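Uncharacterized protein (Bacteroides uniformis ATCC 8492, PDB 4Q68) probably acts as a cell-wall amidase of the NlpC/P60 superfamily, cleaving the N-acetylmuramoyl-L-alanine linkage of peptidoglycan. Local coordinates at residues K5-N10 and M191-Y196; K13-P18 and V213-V218; V48-L53 and S65-N70; Q105-A110 and V235-K240. One frame throughout, in Å; residues are numbered along the deposited sequence.

Contact 1: K5-N10 and M191-Y196; sequences KDMLSN and MGIAFY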
loop_
_atom_site.group_PDB
_atom_site.type_symbol
_atom_site.label_atom_id
_atom_site.label_comp_id
_atom_site.label_asym_id
_atom_site.label_seq_id
_atom_site.Cartn_x
_atom_site.Cartn_y
_atom_site.Cartn_z
ATOM N N LYS A 5 -16.121 6.422 -4.412
ATOM C CA LYS A 5 -16.069 7.729 -5.046
ATOM C C LYS A 5 -15.216 8.685 -4.222
ATOM O O LYS A 5 -14.463 9.483 -4.781
ATOM C CB LYS A 5 -17.469 8.298 -5.224
ATOM C CG LYS A 5 -18.239 7.633 -6.330
ATOM C CD LYS A 5 -19.589 8.280 -6.527
ATOM C CE LYS A 5 -20.307 7.707 -7.733
ATOM N NZ LYS A 5 -21.619 8.360 -7.944
ATOM N N ASP A 6 -15.352 8.623 -2.899
ATOM C CA ASP A 6 -14.627 9.524 -2.028
ATOM C C ASP A 6 -13.133 9.171 -1.949
ATOM O O ASP A 6 -12.284 10.050 -1.945
ATOM C CB ASP A 6 -15.244 9.542 -0.627
ATOM C CG ASP A 6 -16.641 10.153 -0.588
ATOM O OD1 ASP A 6 -17.078 10.792 -1.567
ATOM O OD2 ASP A 6 -17.307 9.953 0.447
HETATM N N MSE A 7 -12.797 7.885 -1.888
HETATM C CA MSE A 7 -11.389 7.469 -1.994
HETATM C C MSE A 7 -10.777 8.006 -3.283
HETATM O O MSE A 7 -9.671 8.552 -3.277
HETATM C CB MSE A 7 -11.291 5.936 -2.011
HETATM C CG MSE A 7 -11.360 5.255 -0.679
HETATM SE SE MSE A 7 -9.756 5.497 0.393
HETATM C CE MSE A 7 -8.434 4.787 -0.825
ATOM N N LEU A 8 -11.477 7.828 -4.397
ATOM C CA LEU A 8 -10.961 8.290 -5.682
ATOM C C LEU A 8 -10.805 9.812 -5.716
ATOM O O LEU A 8 -9.766 10.318 -6.128
ATOM C CB LEU A 8 -11.868 7.813 -6.812
ATOM C CG LEU A 8 -11.507 8.332 -8.207
ATOM C CD1 LEU A 8 -10.084 7.931 -8.611
ATOM C CD2 LEU A 8 -12.511 7.845 -9.231
ATOM N N SER A 9 -11.824 10.548 -5.286
ATOM C CA SER A 9 -11.727 11.989 -5.359
ATOM C C SER A 9 -10.637 12.500 -4.415
ATOM O O SER A 9 -9.920 13.434 -4.767
ATOM C CB SER A 9 -13.084 12.642 -5.132
ATOM O OG SER A 9 -13.569 12.383 -3.852
ATOM N N ASN A 10 -10.470 11.879 -3.249
ATOM C CA ASN A 10 -9.389 12.296 -2.368
ATOM C C ASN A 10 -8.015 11.957 -2.959
ATOM O O ASN A 10 -7.070 12.727 -2.786
ATOM C CB ASN A 10 -9.560 11.721 -0.965
ATOM C CG ASN A 10 -10.687 12.379 -0.214
ATOM O OD1 ASN A 10 -11.053 13.529 -0.513
ATOM N ND2 ASN A 10 -11.248 11.676 0.763
HETATM N N MSE A 191 1.987 0.571 -4.988
HETATM C CA MSE A 191 0.569 0.714 -4.665
HETATM C C MSE A 191 -0.025 1.908 -5.385
HETATM O O MSE A 191 0.694 2.816 -5.807
HETATM C CB MSE A 191 0.370 0.970 -3.170
HETATM C CG MSE A 191 1.037 -0.013 -2.261
HETATM SE SE MSE A 191 0.524 0.262 -0.410
HETATM C CE MSE A 191 -1.228 -0.520 -0.439
ATOM N N GLY A 192 -1.344 1.908 -5.513
ATOM C CA GLY A 192 -2.059 3.048 -6.015
ATOM C C GLY A 192 -3.555 2.868 -5.804
ATOM O O GLY A 192 -3.993 1.963 -5.108
ATOM N N ILE A 193 -4.322 3.771 -6.414
ATOM C CA ILE A 193 -5.773 3.824 -6.282
ATOM C C ILE A 193 -6.406 3.591 -7.659
ATOM O O ILE A 193 -6.017 4.227 -8.644
ATOM C CB ILE A 193 -6.200 5.209 -5.722
ATOM C CG1 ILE A 193 -5.504 5.504 -4.386
ATOM C CG2 ILE A 193 -7.708 5.301 -5.585
ATOM C CD1 ILE A 193 -5.855 4.542 -3.283
ATOM N N ALA A 194 -7.373 2.682 -7.732
ATOM C CA ALA A 194 -8.053 2.376 -8.980
ATOM C C ALA A 194 -8.905 3.537 -9.483
ATOM O O ALA A 194 -9.655 4.134 -8.722
ATOM C CB ALA A 194 -8.935 1.163 -8.785
ATOM N N PHE A 195 -8.813 3.804 -10.778
ATOM C CA PHE A 195 -9.563 4.875 -11.421
ATOM C C PHE A 195 -9.957 4.429 -12.827
ATOM O O PHE A 195 -9.099 4.246 -13.688
ATOM C CB PHE A 195 -8.676 6.119 -11.488
ATOM C CG PHE A 195 -9.235 7.273 -12.309
ATOM C CD1 PHE A 195 -10.591 7.563 -12.346
ATOM C CD2 PHE A 195 -8.378 8.106 -12.998
ATOM C CE1 PHE A 195 -11.076 8.631 -13.095
ATOM C CE2 PHE A 195 -8.871 9.186 -13.734
ATOM C CZ PHE A 195 -10.208 9.440 -13.778
ATOM N N TYR A 196 -11.265 4.295 -13.050
ATOM C CA TYR A 196 -11.788 4.024 -14.386
ATOM C C TYR A 196 -11.986 5.346 -15.113
ATOM O O TYR A 196 -12.756 6.208 -14.680
ATOM C CB TYR A 196 -13.100 3.267 -14.331
ATOM C CG TYR A 196 -12.956 1.815 -13.956
ATOM C CD1 TYR A 196 -12.736 0.851 -14.921
ATOM C CD2 TYR A 196 -13.021 1.406 -12.630
ATOM C CE1 TYR A 196 -12.617 -0.485 -14.584
ATOM C CE2 TYR A 196 -12.893 0.067 -12.282
ATOM C CZ TYR A 196 -12.701 -0.878 -13.262
ATOM O OH TYR A 196 -12.579 -2.208 -12.957
#
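Leu8 reaches Phe195 with both of its methyl branches, while the preceding residue, the selenomethionine Met7, meets Ile193. The leucine side chain runs obliquely to that of Phe195. Its CG is anti to the backbone N (chi1 175°), and the two branches divide the work beyond it: CD1 lies 3.7 Å from Phe195 CB, near the root of the aromatic side chain, and CD2 lies 3.7 Å from Phe195 CD1, farther out on the ring and at an inclined approach. Leu8 CD1 also rests 3.8 Å from Ala194 O. Met7 bends at both chi2 and chi3, and its terminal methyl CE comes 3.6 Å from Ile193 CD1, the two side chains crossing at about a right angle. The side chains that meet are apolar, and the short axes of helix 5-10 and strand 191-196 approach to 8.7 Å with directions 112° apart. The strand is bonded through its backbone to strand 200-207 at Ile193 and Phe195, and to Ile177 of strand 176-181 at Gly192. Ile176 of that strand touches Met7 and Ile193 together, and on the helix Met7 also packs against Thr52 of helix 41-53.

Contact 2: K13-P18 and V213-V218; sequences KYLDVP and VVVSKV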
loop_
_atom_site.group_PDB
_atom_site.type_symbol
_atom_site.label_atom_id
_atom_site.label_comp_id
_atom_site.label_asym_id
_atom_site.label_seq_id
_atom_site.Cartn_x
_atom_site.Cartn_y
_atom_site.Cartn_z
ATOM N N LYS A 13 -7.144 14.627 -5.550
ATOM C CA LYS A 13 -6.640 15.848 -4.892
ATOM C C LYS A 13 -5.135 15.907 -4.771
ATOM O O LYS A 13 -4.568 16.991 -4.618
ATOM C CB LYS A 13 -7.199 16.014 -3.478
ATOM C CG LYS A 13 -8.671 16.327 -3.429
ATOM C CD LYS A 13 -9.151 16.598 -2.016
ATOM C CE LYS A 13 -10.652 16.451 -1.899
ATOM N NZ LYS A 13 -11.089 16.310 -0.483
ATOM N N TYR A 14 -4.475 14.743 -4.808
ATOM C CA TYR A 14 -3.010 14.674 -4.732
ATOM C C TYR A 14 -2.309 14.756 -6.085
ATOM O O TYR A 14 -1.085 14.729 -6.128
ATOM C CB TYR A 14 -2.567 13.391 -4.011
ATOM C CG TYR A 14 -2.671 13.497 -2.514
ATOM C CD1 TYR A 14 -3.880 13.297 -1.868
ATOM C CD2 TYR A 14 -1.566 13.821 -1.731
ATOM C CE1 TYR A 14 -3.983 13.424 -0.488
ATOM C CE2 TYR A 14 -1.660 13.929 -0.356
ATOM C CZ TYR A 14 -2.866 13.742 0.262
ATOM O OH TYR A 14 -2.945 13.887 1.628
ATOM N N LEU A 15 -3.037 14.872 -7.198
ATOM C CA LEU A 15 -2.341 14.978 -8.473
ATOM C C LEU A 15 -1.335 16.119 -8.399
ATOM O O LEU A 15 -1.624 17.186 -7.848
ATOM C CB LEU A 15 -3.310 15.186 -9.640
ATOM C CG LEU A 15 -4.183 13.979 -9.980
ATOM C CD1 LEU A 15 -5.156 14.351 -11.066
ATOM C CD2 LEU A 15 -3.351 12.785 -10.434
ATOM N N ASP A 16 -0.164 15.871 -8.970
ATOM C CA ASP A 16 0.942 16.822 -9.087
ATOM C C ASP A 16 1.750 17.010 -7.813
ATOM O O ASP A 16 2.765 17.699 -7.847
ATOM C CB ASP A 16 0.467 18.156 -9.698
ATOM C CG ASP A 16 -0.150 17.963 -11.060
ATOM O OD1 ASP A 16 0.456 17.220 -11.872
ATOM O OD2 ASP A 16 -1.226 18.544 -11.344
ATOM N N VAL A 17 1.354 16.377 -6.707
ATOM C CA VAL A 17 2.177 16.418 -5.509
ATOM C C VAL A 17 3.497 15.698 -5.809
ATOM O O VAL A 17 3.490 14.600 -6.372
ATOM C CB VAL A 17 1.461 15.773 -4.317
ATOM C CG1 VAL A 17 2.409 15.594 -3.132
ATOM C CG2 VAL A 17 0.270 16.630 -3.903
ATOM N N PRO A 18 4.641 16.300 -5.433
ATOM C CA PRO A 18 5.917 15.653 -5.742
ATOM C C PRO A 18 6.146 14.306 -5.062
ATOM O O PRO A 18 5.736 14.090 -3.922
ATOM C CB PRO A 18 6.954 16.679 -5.272
ATOM C CG PRO A 18 6.250 18.014 -5.349
ATOM C CD PRO A 18 4.834 17.688 -4.951
ATOM N N VAL A 213 2.628 12.563 -8.234
ATOM C CA VAL A 213 1.401 11.779 -8.298
ATOM C C VAL A 213 0.718 12.036 -9.639
ATOM O O VAL A 213 0.519 13.189 -10.040
ATOM C CB VAL A 213 0.460 12.146 -7.137
ATOM C CG1 VAL A 213 -0.848 11.388 -7.222
ATOM C CG2 VAL A 213 1.130 11.903 -5.789
ATOM N N VAL A 214 0.369 10.949 -10.322
ATOM C CA VAL A 214 -0.188 10.995 -11.671
ATOM C C VAL A 214 -1.384 10.057 -11.800
ATOM O O VAL A 214 -1.579 9.134 -11.005
ATOM C CB VAL A 214 0.852 10.577 -12.739
ATOM C CG1 VAL A 214 2.074 11.471 -12.674
ATOM C CG2 VAL A 214 1.250 9.108 -12.589
ATOM N N VAL A 215 -2.166 10.306 -12.844
ATOM C CA VAL A 215 -3.029 9.300 -13.450
ATOM C C VAL A 215 -2.173 8.570 -14.479
ATOM O O VAL A 215 -1.561 9.195 -15.343
ATOM C CB VAL A 215 -4.236 9.946 -14.167
ATOM C CG1 VAL A 215 -5.039 8.892 -14.904
ATOM C CG2 VAL A 215 -5.099 10.718 -13.206
ATOM N N SER A 216 -2.113 7.249 -14.410
ATOM C CA SER A 216 -1.294 6.508 -15.351
ATOM C C SER A 216 -1.714 6.772 -16.793
ATOM O O SER A 216 -2.889 6.887 -17.112
ATOM C CB SER A 216 -1.319 5.016 -15.026
ATOM O OG SER A 216 -2.606 4.450 -15.165
ATOM N N LYS A 217 -0.719 6.867 -17.672
ATOM C CA LYS A 217 -0.978 7.105 -19.094
ATOM C C LYS A 217 -1.434 5.835 -19.811
ATOM O O LYS A 217 -2.102 5.917 -20.844
ATOM C CB LYS A 217 0.250 7.682 -19.795
ATOM C CG LYS A 217 0.615 9.100 -19.389
ATOM C CD LYS A 217 -0.321 10.139 -19.986
ATOM C CE LYS A 217 0.221 11.550 -19.802
ATOM N NZ LYS A 217 1.425 11.821 -20.639
ATOM N N VAL A 218 -1.076 4.677 -19.264
ATOM C CA VAL A 218 -1.493 3.395 -19.782
ATOM C C VAL A 218 -2.342 2.706 -18.723
ATOM O O VAL A 218 -2.265 3.032 -17.529
ATOM C CB VAL A 218 -0.277 2.523 -20.194
ATOM C CG1 VAL A 218 0.542 3.249 -21.245
ATOM C CG2 VAL A 218 0.602 2.145 -18.989
HETATM O O HOH W 1 -0.009 14.606 -12.356
#
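Val213 presses its side chain into the turn formed by Tyr14 to Val17. Val213 CB lies 3.2 Å from Tyr14 O, a close approach to a carbonyl that also accepts the bond from Val17 N closing the turn. Val213 CG1, anti to the backbone N (chi1 177°), comes 3.5 Å from Tyr14 O and has Tyr14 CB and Leu15 CD2 as more distant apolar neighbours. On the other branch, Val213 CG2 lies 3.6 Å from Val17 O and packs loosely on Val17 CB. An alanine here would probably open a gap between strand and turn, Tyr14 CB and Val17 CB each losing a methyl neighbour and Leu15 CD2 being left with Val215 CG2. Leu15 CD2 reaches farther along the strand, to Val214 C and to Val215 CG2 at 3.9 Å. The backbone of Val213 is held on both its polar atoms: its N donates to Val17 O, and its O accepts a nearly straight bond from Asp16 N (3.0 Å, 172°). A water donates to that same Val213 O and to Asp16 OD1, linking the side chain to the strand. The arrangement is a type II beta turn docked by its backbone against strand 212-215.

Contact 3: V48-L53 and S65-N70; sequences VLAETL and SAFADN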
loop_
_atom_site.group_PDB
_atom_site.type_symbol
_atom_site.label_atom_id
_atom_site.label_comp_id
_atom_site.label_asym_id
_atom_site.label_seq_id
_atom_site.Cartn_x
_atom_site.Cartn_y
_atom_site.Cartn_z
ATOM N N VAL A 48 -4.579 9.180 1.779
ATOM C CA VAL A 48 -5.889 9.167 1.152
ATOM C C VAL A 48 -6.875 8.341 1.978
ATOM O O VAL A 48 -8.011 8.764 2.229
ATOM C CB VAL A 48 -5.797 8.664 -0.296
ATOM C CG1 VAL A 48 -7.176 8.469 -0.888
ATOM C CG2 VAL A 48 -5.002 9.669 -1.144
ATOM N N LEU A 49 -6.460 7.154 2.402
ATOM C CA LEU A 49 -7.309 6.305 3.226
ATOM C C LEU A 49 -7.618 6.985 4.558
ATOM O O LEU A 49 -8.760 6.965 5.021
ATOM C CB LEU A 49 -6.628 4.948 3.436
ATOM C CG LEU A 49 -7.391 3.922 4.279
ATOM C CD1 LEU A 49 -8.756 3.572 3.703
ATOM C CD2 LEU A 49 -6.546 2.674 4.438
ATOM N N ALA A 50 -6.620 7.598 5.184
ATOM C CA ALA A 50 -6.840 8.280 6.483
ATOM C C ALA A 50 -7.849 9.400 6.334
ATOM O O ALA A 50 -8.738 9.549 7.162
ATOM C CB ALA A 50 -5.539 8.805 7.031
ATOM N N GLU A 51 -7.722 10.190 5.276
ATOM C CA GLU A 51 -8.660 11.281 5.047
ATOM C C GLU A 51 -10.066 10.755 4.799
ATOM O O GLU A 51 -11.040 11.265 5.357
ATOM C CB GLU A 51 -8.210 12.129 3.870
ATOM C CG GLU A 51 -9.170 13.265 3.530
ATOM C CD GLU A 51 -8.685 14.167 2.412
ATOM O OE1 GLU A 51 -7.621 13.909 1.807
ATOM O OE2 GLU A 51 -9.410 15.153 2.132
ATOM N N THR A 52 -10.174 9.720 3.973
ATOM C CA THR A 52 -11.489 9.218 3.615
ATOM C C THR A 52 -12.194 8.545 4.806
ATOM O O THR A 52 -13.423 8.623 4.933
ATOM C CB THR A 52 -11.432 8.304 2.383
ATOM O OG1 THR A 52 -10.629 8.913 1.364
ATOM C CG2 THR A 52 -12.810 8.100 1.801
ATOM N N LEU A 53 -11.426 7.910 5.686
ATOM C CA LEU A 53 -11.982 7.318 6.904
ATOM C C LEU A 53 -12.434 8.341 7.925
ATOM O O LEU A 53 -13.168 7.992 8.830
ATOM C CB LEU A 53 -10.961 6.398 7.557
ATOM C CG LEU A 53 -10.778 5.028 6.930
ATOM C CD1 LEU A 53 -9.583 4.350 7.574
ATOM C CD2 LEU A 53 -12.032 4.164 7.053
ATOM N N SER A 65 -6.838 16.218 14.357
ATOM C CA SER A 65 -6.642 15.159 15.338
ATOM C C SER A 65 -7.219 13.845 14.841
ATOM O O SER A 65 -6.590 12.806 14.998
ATOM C CB SER A 65 -7.261 15.534 16.683
ATOM O OG SER A 65 -8.654 15.759 16.551
ATOM N N ALA A 66 -8.409 13.890 14.245
ATOM C CA ALA A 66 -9.041 12.666 13.762
ATOM C C ALA A 66 -8.294 12.090 12.564
ATOM O O ALA A 66 -8.122 10.889 12.471
ATOM C CB ALA A 66 -10.498 12.920 13.420
ATOM N N PHE A 67 -7.839 12.951 11.662
ATOM C CA PHE A 67 -7.006 12.517 10.532
ATOM C C PHE A 67 -5.758 11.798 11.047
ATOM O O PHE A 67 -5.428 10.716 10.587
ATOM C CB PHE A 67 -6.604 13.701 9.640
ATOM C CG PHE A 67 -5.589 13.349 8.593
ATOM C CD1 PHE A 67 -5.970 12.719 7.415
ATOM C CD2 PHE A 67 -4.247 13.610 8.793
ATOM C CE1 PHE A 67 -5.043 12.392 6.459
ATOM C CE2 PHE A 67 -3.315 13.278 7.842
ATOM C CZ PHE A 67 -3.715 12.666 6.669
ATOM N N ALA A 68 -5.062 12.417 11.994
ATOM C CA ALA A 68 -3.850 11.836 12.546
ATOM C C ALA A 68 -4.137 10.503 13.210
ATOM O O ALA A 68 -3.368 9.553 13.054
ATOM C CB ALA A 68 -3.202 12.808 13.530
ATOM N N ASP A 69 -5.233 10.427 13.961
ATOM C CA ASP A 69 -5.575 9.163 14.619
ATOM C C ASP A 69 -5.843 8.049 13.598
ATOM O O ASP A 69 -5.432 6.903 13.798
ATOM C CB ASP A 69 -6.786 9.328 15.529
ATOM C CG ASP A 69 -6.467 10.074 16.831
ATOM O OD1 ASP A 69 -5.280 10.256 17.186
ATOM O OD2 ASP A 69 -7.439 10.454 17.491
ATOM N N ASN A 70 -6.532 8.374 12.512
ATOM C CA ASN A 70 -6.762 7.383 11.466
ATOM C C ASN A 70 -5.478 7.007 10.757
ATOM O O ASN A 70 -5.238 5.828 10.495
ATOM C CB ASN A 70 -7.828 7.869 10.495
ATOM C CG ASN A 70 -9.202 7.718 11.075
ATOM O OD1 ASN A 70 -9.481 6.730 11.753
ATOM N ND2 ASN A 70 -10.057 8.695 10.849
#
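Phe67 brings one corner of its ring to the backbone of helix 48-53, where CE1 lies 3.7 Å from Ala50 CB and 3.7 Å from Glu51 N. The two approaches differ: Glu51 N and Glu51 CA sit at the ring edge, near its plane, whereas the alanine methyl comes in obliquely. Phe67 CG is anti to the backbone N (chi1 171°), which starts the ring on its course toward the other helix. One turn on, Asn70 supplies the second point of contact. Its CB rests 3.8 Å from Ala50 O, and its amide lies beside Leu53, with CG 4.1 Å from Leu53 CB. The small Ala50 lets the backbones come near, its CA being 5.1 Å from that of Asn70. In the next shell, Thr54 positions the asparagine: its hydroxyl is hydrogen-bonded to both Asn70 ND2 and Ala50 O, linking the Asn70 amide to the backbone of Ala50. Within helix 48-53, Val48 O is gripped from opposite faces by Thr52 N and Thr52 OG1. The helix axes approach to 8.3 Å, their directions 128° apart. Helix 41-53 thus lies between helix 64-75, reached through Ala50, and helix 2-12, touched by Val48 and Thr52, while Leu49 and Leu53 pack on Met238 of strand 230-238.

Contact 4: Q105-A110 and V235-K240; sequences QDVTGA and VLRMKK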
loop_
_atom_site.group_PDB
_atom_site.type_symbol
_atom_site.label_atom_id
_atom_site.label_comp_id
_atom_site.label_asym_id
_atom_site.label_seq_id
_atom_site.Cartn_x
_atom_site.Cartn_y
_atom_site.Cartn_z
ATOM N N GLN A 105 -11.306 -4.383 3.508
ATOM C CA GLN A 105 -11.752 -5.677 3.002
ATOM C C GLN A 105 -10.767 -6.155 1.954
ATOM O O GLN A 105 -10.294 -5.377 1.134
ATOM C CB GLN A 105 -13.130 -5.568 2.356
ATOM C CG GLN A 105 -14.231 -5.349 3.333
ATOM C CD GLN A 105 -15.533 -4.918 2.701
ATOM O OE1 GLN A 105 -15.561 -4.392 1.591
ATOM N NE2 GLN A 105 -16.626 -5.124 3.419
ATOM N N ASP A 106 -10.470 -7.450 1.992
ATOM C CA ASP A 106 -9.582 -8.098 1.037
ATOM C C ASP A 106 -10.446 -8.597 -0.122
ATOM O O ASP A 106 -11.060 -9.660 -0.069
ATOM C CB ASP A 106 -8.798 -9.201 1.737
ATOM C CG ASP A 106 -7.733 -9.815 0.862
ATOM O OD1 ASP A 106 -7.842 -9.665 -0.377
ATOM O OD2 ASP A 106 -6.779 -10.415 1.421
ATOM N N VAL A 107 -10.520 -7.788 -1.170
ATOM C CA VAL A 107 -11.401 -8.066 -2.300
ATOM C C VAL A 107 -10.883 -9.234 -3.128
ATOM O O VAL A 107 -11.653 -10.134 -3.475
ATOM C CB VAL A 107 -11.607 -6.820 -3.172
ATOM C CG1 VAL A 107 -12.523 -7.105 -4.330
ATOM C CG2 VAL A 107 -12.139 -5.663 -2.347
ATOM N N THR A 108 -9.593 -9.247 -3.461
ATOM C CA THR A 108 -9.033 -10.408 -4.145
ATOM C C THR A 108 -9.226 -11.690 -3.323
ATOM O O THR A 108 -9.400 -12.762 -3.904
ATOM C CB THR A 108 -7.545 -10.204 -4.541
ATOM O OG1 THR A 108 -6.941 -9.205 -3.713
ATOM C CG2 THR A 108 -7.423 -9.768 -5.979
ATOM N N GLY A 109 -9.231 -11.581 -1.993
ATOM C CA GLY A 109 -9.513 -12.723 -1.123
ATOM C C GLY A 109 -10.824 -13.415 -1.467
ATOM O O GLY A 109 -10.928 -14.626 -1.365
ATOM N N ALA A 110 -11.829 -12.640 -1.850
ATOM C CA ALA A 110 -13.137 -13.167 -2.215
ATOM C C ALA A 110 -13.281 -13.455 -3.696
ATOM O O ALA A 110 -13.990 -14.381 -4.070
ATOM C CB ALA A 110 -14.221 -12.180 -1.798
ATOM N N VAL A 235 -6.251 -6.498 -4.333
ATOM C CA VAL A 235 -7.236 -5.432 -4.372
ATOM C C VAL A 235 -7.886 -5.351 -2.996
ATOM O O VAL A 235 -8.446 -6.342 -2.507
ATOM C CB VAL A 235 -8.311 -5.707 -5.447
ATOM C CG1 VAL A 235 -9.354 -4.606 -5.458
ATOM C CG2 VAL A 235 -7.666 -5.860 -6.815
ATOM N N LEU A 236 -7.762 -4.181 -2.374
ATOM C CA LEU A 236 -8.299 -3.926 -1.042
ATOM C C LEU A 236 -9.319 -2.804 -1.142
ATOM O O LEU A 236 -9.261 -1.969 -2.047
ATOM C CB LEU A 236 -7.207 -3.510 -0.052
ATOM C CG LEU A 236 -6.007 -4.441 0.140
ATOM C CD1 LEU A 236 -6.425 -5.890 0.325
ATOM C CD2 LEU A 236 -4.983 -4.308 -0.984
ATOM N N ARG A 237 -10.253 -2.756 -0.197
ATOM C CA ARG A 237 -11.313 -1.757 -0.230
ATOM C C ARG A 237 -11.547 -1.214 1.166
ATOM O O ARG A 237 -11.709 -1.969 2.125
ATOM C CB ARG A 237 -12.582 -2.384 -0.792
ATOM C CG ARG A 237 -13.754 -1.420 -1.007
ATOM C CD ARG A 237 -14.889 -2.076 -1.764
ATOM N NE ARG A 237 -14.437 -2.459 -3.094
ATOM C CZ ARG A 237 -14.871 -3.495 -3.802
ATOM N NH1 ARG A 237 -15.840 -4.295 -3.363
ATOM N NH2 ARG A 237 -14.311 -3.731 -4.986
HETATM N N MSE A 238 -11.602 0.102 1.275
HETATM C CA MSE A 238 -11.973 0.758 2.526
HETATM C C MSE A 238 -13.301 0.247 3.046
HETATM O O MSE A 238 -14.252 0.077 2.271
HETATM C CB MSE A 238 -12.101 2.267 2.287
HETATM C CG MSE A 238 -12.485 3.053 3.517
HETATM SE SE MSE A 238 -12.740 4.938 3.222
HETATM C CE MSE A 238 -14.362 4.791 2.130
ATOM N N LYS A 239 -13.362 0.043 4.360
ATOM C CA LYS A 239 -14.603 -0.246 5.050
ATOM C C LYS A 239 -14.757 0.840 6.112
ATOM O O LYS A 239 -13.926 0.973 6.998
ATOM C CB LYS A 239 -14.579 -1.659 5.638
ATOM C CG LYS A 239 -15.878 -2.081 6.306
ATOM C CD LYS A 239 -15.838 -3.527 6.779
ATOM C CE LYS A 239 -17.144 -3.918 7.461
ATOM N NZ LYS A 239 -17.049 -5.231 8.161
ATOM N N LYS A 240 -15.824 1.611 5.970
ATOM C CA LYS A 240 -16.114 2.809 6.765
ATOM C C LYS A 240 -17.509 2.695 7.417
ATOM O O LYS A 240 -18.417 2.118 6.791
ATOM C CB LYS A 240 -16.062 4.031 5.814
ATOM C CG LYS A 240 -16.144 5.406 6.401
ATOM C CD LYS A 240 -16.100 6.464 5.299
ATOM C CE LYS A 240 -16.299 7.856 5.863
ATOM N NZ LYS A 240 -16.148 8.856 4.789
ATOM O OXT LYS A 240 -17.749 3.175 8.533
HETATM O O HOH W 2 -16.448 -1.594 2.095
HETATM O O HOH W 3 -17.614 -4.058 -1.039
#
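Val107 CG2 is anti to the carbonyl carbon while Arg237 CG is anti to its own backbone N (chi1 -175°), and the arginine chain then bends at chi3; the valine methyl ends 3.8 Å above the guanidinium plane, over its centre. The same methyl lies 3.7 Å from Arg237 CB. The guanidinium is fixed by a salt bridge from NE to Asp175 and a hydrogen bond from NH2 to Trp170 O, while NH1 donates to a water at its edge. Gln105 crosses this arginine obliquely, with amide and guanidinium planes 74° apart. Beneath these side chains, Gln105 and Arg237 form an antiparallel hydrogen-bonded pair, Gln105 N to Arg237 O at 2.8 Å and Arg237 N to Gln105 O at 2.9 Å. Asp106 and Leu236 follow as a non-hydrogen-bonded pair, adding short strand 104-106 to the antiparallel sheet beside strand 230-238. Asp106 is also the N-cap of helix 107-111, its OD1 accepting from Gly109 N from above the carboxylate plane. Where strand gives way to helix, Val235 O takes bonds from both Val107 N and Thr108 N. Val235 N in turn donates to Thr108 OG1 (2.9 Å, 173°). A valine in place of Thr108 would probably leave the buried Val235 N without this acceptor. Thr108 CG2 meets Val235 CG2 at 4.0 Å.

Contacts 1, 2 and 4 all reach the same antiparallel sheet, whereas contact 3 joins two helices, 41-53 and 64-75. Contacts 1 and 2 have centres 11 Å apart and touch where Phe195 packs on Val215. The centres of contacts 2 and 4 are about 23 Å apart, and their nearest atoms about 10 Å. Helix 41-53 touches the other three contacts: Thr52 meets Asn10 and Met7 of contact 1, Val48 meets Tyr14 of contact 2, and the oxygen of Thr52 is probably hydrogen-bonded to Lys240 of contact 4. Along the chain contact 3 is nested within the loops closed by contacts 1 and 2, and precedes contact 4. The N-terminal helices are thereby joined to strands from the C-terminal part.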